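Side-chain contacts in dipeptidase AC. Metallo peptidase. MEROPS family M19 (Rhodobacter sphaeroides, PDB 3LY0), which probably hydrolyses dipeptides at a two-zinc active site, which here holds a phosphinate mimic of the dipeptide L-Ala-D-Ala: residues 48-52 with 53-57; 305-309 with 310-314. All coordinates share one frame; numbering follows the deposited sequence.

Interaction 1 of 2, residues 48-52 with 53-57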
# COMPACT_ATOMS: atom_id res chain seq x y z
N GLY A 48 -13.71 5.37 12.48
CA GLY A 48 -12.33 5.09 12.83
C GLY A 48 -11.37 6.25 12.61
O GLY A 48 -10.20 6.14 12.98
N GLY A 49 -11.85 7.34 12.02
CA GLY A 49 -11.01 8.49 11.77
C GLY A 49 -10.11 8.32 10.56
O GLY A 49 -9.00 8.86 10.52
N PHE A 50 -10.59 7.56 9.57
CA PHE A 50 -9.85 7.35 8.32
C PHE A 50 -10.10 8.57 7.45
O PHE A 50 -11.21 8.76 6.95
CB PHE A 50 -10.37 6.06 7.67
CG PHE A 50 -9.68 5.68 6.37
CD1 PHE A 50 -8.58 4.83 6.36
CD2 PHE A 50 -10.18 6.13 5.15
CE1 PHE A 50 -7.97 4.46 5.15
CE2 PHE A 50 -9.58 5.77 3.95
CZ PHE A 50 -8.47 4.92 3.95
N ALA A 51 -9.07 9.40 7.28
CA ALA A 51 -9.18 10.63 6.48
C ALA A 51 -9.15 10.38 4.97
O ALA A 51 -9.65 11.18 4.18
CB ALA A 51 -8.06 11.60 6.84
N GLY A 52 -8.54 9.27 4.59
CA GLY A 52 -8.36 8.95 3.19
C GLY A 52 -7.16 8.05 3.01
O GLY A 52 -6.50 7.66 3.97
N GLY A 53 -6.88 7.71 1.75
CA GLY A 53 -5.73 6.87 1.47
C GLY A 53 -5.56 6.53 0.01
O GLY A 53 -6.32 6.97 -0.85
N PHE A 54 -4.52 5.73 -0.25
CA PHE A 54 -4.31 5.15 -1.57
C PHE A 54 -5.23 3.94 -1.71
O PHE A 54 -5.18 3.01 -0.88
CB PHE A 54 -2.87 4.66 -1.72
CG PHE A 54 -1.81 5.73 -1.73
CD1 PHE A 54 -1.17 6.08 -2.92
CD2 PHE A 54 -1.41 6.35 -0.55
CE1 PHE A 54 -0.16 7.04 -2.93
CE2 PHE A 54 -0.40 7.30 -0.55
CZ PHE A 54 0.23 7.65 -1.74
N PHE A 55 -6.03 3.94 -2.78
CA PHE A 55 -6.91 2.83 -3.12
C PHE A 55 -6.30 2.05 -4.28
O PHE A 55 -6.22 2.54 -5.40
CB PHE A 55 -8.31 3.36 -3.48
CG PHE A 55 -9.09 3.82 -2.28
CD1 PHE A 55 -10.08 3.02 -1.73
CD2 PHE A 55 -8.80 5.04 -1.69
CE1 PHE A 55 -10.78 3.43 -0.59
CE2 PHE A 55 -9.48 5.46 -0.55
CZ PHE A 55 -10.47 4.65 -0.01
N ALA A 56 -5.84 0.84 -3.98
CA ALA A 56 -5.11 0.04 -4.94
C ALA A 56 -6.01 -0.66 -5.95
O ALA A 56 -7.02 -1.28 -5.59
CB ALA A 56 -4.25 -0.99 -4.22
N ILE A 57 -5.60 -0.55 -7.21
CA ILE A 57 -6.10 -1.38 -8.29
C ILE A 57 -5.08 -2.50 -8.43
O ILE A 57 -3.93 -2.26 -8.80
CB ILE A 57 -6.17 -0.58 -9.59
CG1 ILE A 57 -7.22 0.54 -9.47
CG2 ILE A 57 -6.44 -1.49 -10.79
CD1 ILE A 57 -7.11 1.59 -10.54

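Interaction 2 of 2, residues 305-309 with 310-314. With LY0 ((2R)-3-[(R)-[(1R)-1-aminoethyl](hydroxy)phosphoryl]-2-methylpropanoic acid), chain C.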
# COMPACT_ATOMS: atom_id res chain seq x y z
N SER A 305 -1.73 0.51 5.82
CA SER A 305 -2.51 -0.52 6.49
C SER A 305 -2.55 -1.88 5.81
O SER A 305 -2.40 -2.92 6.47
CB SER A 305 -3.95 -0.03 6.68
OG SER A 305 -4.61 0.13 5.43
N ASP A 306 -2.77 -1.87 4.49
CA ASP A 306 -3.15 -3.08 3.77
C ASP A 306 -4.54 -3.54 4.21
O ASP A 306 -4.87 -4.72 4.12
CB ASP A 306 -2.12 -4.20 3.98
CG ASP A 306 -1.77 -4.94 2.69
OD1 ASP A 306 -2.42 -4.70 1.64
OD2 ASP A 306 -0.84 -5.76 2.73
N PHE A 307 -5.37 -2.60 4.67
CA PHE A 307 -6.77 -2.92 4.93
C PHE A 307 -7.40 -3.62 3.73
O PHE A 307 -7.23 -3.19 2.57
CB PHE A 307 -7.60 -1.66 5.25
CG PHE A 307 -7.44 -1.13 6.66
CD1 PHE A 307 -7.43 -1.98 7.75
CD2 PHE A 307 -7.35 0.25 6.87
CE1 PHE A 307 -7.31 -1.46 9.05
CE2 PHE A 307 -7.23 0.76 8.15
CZ PHE A 307 -7.20 -0.09 9.23
N ASP A 308 -8.13 -4.69 4.01
CA ASP A 308 -8.82 -5.53 3.02
C ASP A 308 -7.89 -6.31 2.08
O ASP A 308 -8.35 -6.97 1.15
CB ASP A 308 -9.89 -4.74 2.27
CG ASP A 308 -11.16 -4.56 3.09
OD1 ASP A 308 -11.54 -5.53 3.78
OD2 ASP A 308 -11.77 -3.47 3.05
N GLY A 309 -6.59 -6.26 2.36
CA GLY A 309 -5.62 -7.03 1.60
C GLY A 309 -4.91 -8.13 2.38
O GLY A 309 -4.29 -9.01 1.78
N ALA A 310 -5.00 -8.09 3.71
CA ALA A 310 -4.25 -9.02 4.56
C ALA A 310 -4.93 -9.19 5.91
O ALA A 310 -5.76 -8.38 6.31
CB ALA A 310 -2.84 -8.50 4.76
N THR A 311 -4.57 -10.25 6.63
CA THR A 311 -4.99 -10.38 8.02
C THR A 311 -4.18 -9.41 8.87
O THR A 311 -2.96 -9.32 8.71
CB THR A 311 -4.75 -11.81 8.54
OG1 THR A 311 -5.50 -12.73 7.74
CG2 THR A 311 -5.20 -11.93 10.00
N ILE A 312 -4.86 -8.68 9.76
CA ILE A 312 -4.20 -7.66 10.59
C ILE A 312 -4.35 -8.02 12.08
O ILE A 312 -5.09 -8.94 12.41
CB ILE A 312 -4.75 -6.24 10.25
CG1 ILE A 312 -6.22 -6.11 10.69
CG2 ILE A 312 -4.61 -5.96 8.76
CD1 ILE A 312 -6.84 -4.73 10.42
N PRO A 313 -3.64 -7.30 12.97
CA PRO A 313 -3.67 -7.68 14.39
C PRO A 313 -5.07 -7.58 14.99
O PRO A 313 -5.83 -6.68 14.67
CB PRO A 313 -2.74 -6.65 15.05
CG PRO A 313 -1.87 -6.14 13.92
CD PRO A 313 -2.77 -6.14 12.72
N GLN A 314 -5.39 -8.51 15.89
CA GLN A 314 -6.70 -8.52 16.53
C GLN A 314 -7.03 -7.19 17.24
O GLN A 314 -8.20 -6.80 17.30
CB GLN A 314 -6.81 -9.69 17.51
CG GLN A 314 -5.86 -9.60 18.70
CD GLN A 314 -5.82 -10.88 19.53
OE1 GLN A 314 -6.55 -11.83 19.26
NE2 GLN A 314 -4.95 -10.90 20.54
P LY0 C . -1.59 -7.17 -0.97
C1 LY0 C . -3.13 -9.10 -2.29
N1 LY0 C . -3.39 -6.71 -2.90
C2 LY0 C . -3.12 -7.66 -1.83
C4 LY0 C . -1.43 -8.09 0.62
C5 LY0 C . -0.10 -8.73 0.86
C6 LY0 C . 1.06 -7.81 0.59
C7 LY0 C . 0.00 -9.49 2.16
O31 LY0 C . -1.69 -5.68 -0.76
O32 LY0 C . -0.37 -7.46 -1.91
O61 LY0 C . 2.31 -8.33 0.49
O62 LY0 C . 0.89 -6.59 0.41

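Interaction 1 of 2, residues 48-52 with 53-57
Phe50 lays its ring along the strand and meets the backbone of Gly53 and the ring of Phe55, three and five residues further on. Its CB points toward the later residues, and CG lies anti to the backbone N (chi1 -179°), beside the carbonyl carbon, which swings the ring over Gly52 toward Gly53. From CG the CD2 edge passes Gly52, with CD2 3.6 Å from Gly52 N. The carbonyl oxygen Gly52 O stands 3.4 Å above the plane of the Phe50 ring, displaced toward the rim. Further out, CE2 touches two partners: Gly53 N at 4.0 Å and Phe55 CZ at 4.2 Å. At the tip, Phe50 CZ comes 3.9 Å from Gly53 N and 4.2 Å from Gly53 CA. Phe55 reaches back with its far end, and the two rings meet obliquely. The two glycines have different reasons: a CB on Gly53 would be tight against Phe50 CZ, whereas the backbone angles of Gly52 would jam a CB against the preceding carbonyl oxygen. Gly49, with its positive phi, closes the preceding helix in a Schellman motif, and strand 50-57 follows. This strand belongs to the parallel sheet of the TIM-barrel-like fold, paired with strands 9-11 and 132-139. Asn14 touches both Phe50 and Phe55, and Phe114 meets Phe55 edge-to-face. The ring-to-ring touch is apolar, and the rest is ring against peptide backbone. Gly53 shares a backbone hydrogen bond with Ser133 and its N-H points away from the Phe50 ring, so the fit depends on shape rather than on a directional bond.

Interaction 2 of 2, residues 305-309 with 310-314
Ser305 O lies 4.4 Å from Ile312 CG2, a loose touch across the loop. The serine hydroxyl is taken up by the backbone: Phe307 N donates to Ser305 OG at 2.9 Å and 169°, the almost straight bond of an ST turn, while Asp11 and the carbonyl of His13 engage the same OG. Asp306 presents its carboxylate to the inhibitor, with OD1 2.7 Å from phosphinate oxygen O31 of LY0 and OD2 3.0 Å from its carboxylate oxygen O62. Asn264 ND2 hydrogen-bonds OD2, helping to hold the carboxylate's rotation, and the methyl of Ala310 lies beside that same oxygen. An alanine here would remove both oxygens and would probably leave the Asn264 amide without this acceptor and a gap beside the phosphinate. The loop follows strand 301-303 of the TIM-barrel-like fold; the Asp306 side chain lies about 4 Å from a bound zinc ion, beside the site of His13, Asp15 and Glu139, of which it has been seen as a ligand in this protein. Next, Phe307 sends its ring back past Ser305, whose CB covers one face near the rim. Ile312 CD1 meets that ring at its edge, in plane, 3.6 Å from Phe307 CE1. The isoleucine reaches it with CG1 held between its backbone N and carbonyl carbon (chi1 68°). Asp308 points away from the later residues; its carboxylate is bridged to Arg19 and accepts from the backbone N of His39. With Phe307 and Asp308 at the corners and positive phi at Asp308, residues 306-309 form a type II beta turn, closed by Gly309 N to Asp306 O at 2.9 Å. A CB on Gly309 would clash with Asp306 OD1, and Gly309 O lies 3.2 Å from LY0 C4, next to the Ala310 methyl that faces LY0 C7.

Overall arrangement
Interaction 1 comes first in the chain and interaction 2 some 250 residues later, both within the M19 peptidase fold. Their centres lie 13 Å apart and their nearest atoms about 5 Å, without touching. Residues 48-57 run from a helix end into strand 50-57, which pairs with strands 9-11 and 132-139, whereas residues 305-314 lie in the loop between strand 301-303, paired with 260-263, and helix 322-332; all belong to the TIM-barrel-like fold. Strand 13-14 links the two: Asn14 touches Phe50, Phe55 and Phe307, and His13 touches Ala56 and Asp306. One contact is thus buried packing in the barrel, the other part of the inhibitor pocket.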